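Local structure of naphthalene dioxygenase large subunit (Rhodococcus sp., 2B1X) at residues H111-S116 and G123-K128. The protein is the large subunit of a Rieske non-haem iron dioxygenase, carrying a [2Fe-2S] cluster in one domain and a mononuclear iron in the catalytic domain. Sequence-based numbering, arbitrary orientation.
With FES (Fe2/s2 (inorganic) cluster), chain H.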
loop_
_atom_site.group_PDB
_atom_site.type_symbol
_atom_site.label_atom_id
_atom_site.label_comp_id
_atom_site.label_asym_id
_atom_site.label_seq_id
_atom_site.Cartn_x
_atom_site.Cartn_y
_atom_site.Cartn_z
ATOM N N HIS A 111 5.269 28.689 -11.324
ATOM C CA HIS A 111 5.202 29.967 -12.046
ATOM C C HIS A 111 6.528 30.711 -12.177
ATOM O O HIS A 111 6.556 31.793 -12.742
ATOM C CB HIS A 111 4.116 30.901 -11.480
ATOM C CG HIS A 111 2.814 30.213 -11.200
ATOM N ND1 HIS A 111 2.608 29.446 -10.073
ATOM C CD2 HIS A 111 1.643 30.209 -11.877
ATOM C CE1 HIS A 111 1.377 28.969 -10.079
ATOM N NE2 HIS A 111 0.776 29.404 -11.172
ATOM N N GLY A 112 7.611 30.140 -11.662
ATOM C CA GLY A 112 8.930 30.749 -11.814
ATOM C C GLY A 112 9.368 31.827 -10.824
ATOM O O GLY A 112 10.293 32.537 -11.128
ATOM N N TRP A 113 8.711 31.976 -9.671
ATOM C CA TRP A 113 9.213 32.847 -8.619
ATOM C C TRP A 113 10.600 32.319 -8.278
ATOM O O TRP A 113 10.804 31.107 -8.211
ATOM C CB TRP A 113 8.317 32.766 -7.387
ATOM C CG TRP A 113 6.989 33.564 -7.513
ATOM C CD1 TRP A 113 6.351 33.919 -8.654
ATOM C CD2 TRP A 113 6.196 34.076 -6.436
ATOM N NE1 TRP A 113 5.201 34.614 -8.362
ATOM C CE2 TRP A 113 5.100 34.745 -7.003
ATOM C CE3 TRP A 113 6.331 34.077 -5.036
ATOM C CZ2 TRP A 113 4.118 35.360 -6.231
ATOM C CZ3 TRP A 113 5.355 34.689 -4.269
ATOM C CH2 TRP A 113 4.271 35.328 -4.864
ATOM N N THR A 114 11.541 33.234 -8.100
ATOM C CA THR A 114 12.950 32.871 -7.963
ATOM C C THR A 114 13.475 33.407 -6.652
ATOM O O THR A 114 13.339 34.611 -6.370
ATOM C CB THR A 114 13.728 33.493 -9.149
ATOM O OG1 THR A 114 13.175 32.975 -10.375
ATOM C CG2 THR A 114 15.198 33.032 -9.167
ATOM N N TYR A 115 14.117 32.521 -5.890
ATOM C CA TYR A 115 14.632 32.836 -4.572
ATOM C C TYR A 115 16.149 32.703 -4.535
ATOM O O TYR A 115 16.706 31.734 -5.057
ATOM C CB TYR A 115 14.000 31.933 -3.500
ATOM C CG TYR A 115 12.450 31.924 -3.470
ATOM C CD1 TYR A 115 11.725 31.086 -4.311
ATOM C CD2 TYR A 115 11.738 32.714 -2.561
ATOM C CE1 TYR A 115 10.316 31.065 -4.262
ATOM C CE2 TYR A 115 10.367 32.682 -2.479
ATOM C CZ TYR A 115 9.651 31.865 -3.339
ATOM O OH TYR A 115 8.279 31.838 -3.270
ATOM N N SER A 116 16.825 33.686 -3.939
ATOM C CA SER A 116 18.224 33.476 -3.518
ATOM C C SER A 116 18.318 32.329 -2.533
ATOM O O SER A 116 17.357 32.055 -1.809
ATOM C CB SER A 116 18.758 34.753 -2.873
ATOM O OG SER A 116 20.110 34.614 -2.522
ATOM N N GLY A 123 13.078 37.420 -7.728
ATOM C CA GLY A 123 12.485 37.502 -9.056
ATOM C C GLY A 123 11.072 36.965 -9.199
ATOM O O GLY A 123 10.773 35.840 -8.798
ATOM N N VAL A 124 10.190 37.795 -9.742
ATOM C CA VAL A 124 8.814 37.412 -10.032
ATOM C C VAL A 124 8.516 37.658 -11.521
ATOM O O VAL A 124 8.590 38.822 -12.003
ATOM C CB VAL A 124 7.836 38.172 -9.083
ATOM C CG1 VAL A 124 6.374 38.028 -9.498
ATOM C CG2 VAL A 124 8.032 37.697 -7.595
ATOM N N PRO A 125 8.207 36.595 -12.274
ATOM C CA PRO A 125 7.792 36.767 -13.669
ATOM C C PRO A 125 6.507 37.617 -13.777
ATOM O O PRO A 125 5.576 37.448 -12.983
ATOM C CB PRO A 125 7.558 35.329 -14.139
ATOM C CG PRO A 125 8.467 34.524 -13.257
ATOM C CD PRO A 125 8.288 35.160 -11.908
ATOM N N ALA A 126 6.493 38.561 -14.719
ATOM C CA ALA A 126 5.347 39.448 -14.922
ATOM C C ALA A 126 5.101 40.382 -13.725
ATOM O O ALA A 126 3.970 40.803 -13.473
ATOM C CB ALA A 126 4.088 38.633 -15.247
ATOM N N GLY A 127 6.158 40.738 -13.018
ATOM C CA GLY A 127 6.038 41.615 -11.861
ATOM C C GLY A 127 5.303 42.901 -12.204
ATOM O O GLY A 127 4.572 43.474 -11.379
ATOM N N LYS A 128 5.491 43.345 -13.442
ATOM C CA LYS A 128 4.817 44.514 -13.995
ATOM C C LYS A 128 3.468 44.156 -14.636
ATOM O O LYS A 128 2.429 44.690 -14.251
ATOM C CB LYS A 128 5.715 45.160 -15.057
ATOM C CG LYS A 128 6.806 44.178 -15.615
ATOM C CD LYS A 128 6.242 42.876 -16.254
ATOM C CE LYS A 128 7.342 41.912 -16.556
ATOM N NZ LYS A 128 8.543 42.285 -15.798
HETATM FE FE1 FES H . 3.570 29.735 -8.207
HETATM FE FE2 FES H . 5.840 28.748 -6.996
HETATM S S1 FES H . 5.709 30.317 -8.562
HETATM S S2 FES H . 3.730 28.026 -6.791
#
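Trp113 swings its indole back beside its own backbone N (chi1 -77°), while Val124 sets CG1 opposite its N (chi1 169°) and leaves CG2 beside it; with these torsions the two side chains lie side by side and point the same way. Val124 CG2 sits over one face of the indole, 4.1 Å from the centroid of the five-membered ring of Trp113 and almost on its normal, a CH-pi contact. The Pro125 ring crosses the indole at about a right angle, with CD 4.0 Å from Trp113 CD1, and its CG reaches the carbonyl of His111, 3.4 Å from O.

One residue further along, Thr114 and Gly123 form an antiparallel hydrogen-bonded pair: Thr114 N gives to Gly123 O at 2.8 Å, and Gly123 N returns a longer bond to Thr114 O at 3.1 Å. The same Gly123 O also receives the CA-H of Trp113. Beyond the pair, Val124 to Gly127 make a type II turn.

On the cluster side, His111 ND1 binds FE1 at 2.1 Å, sharing that iron with His90, and the backbone N atoms of Gly112 and Trp113 each lie 3.6 Å from S1. His111 NE2 is hydrogen-bonded to Asp213 of the second subunit, whose carboxylate would probably polarise the imidazole N-H; His111 also packs on His216 there, a ligand of the mononuclear iron, consistent with the intersubunit electron path known in Rieske oxygenases.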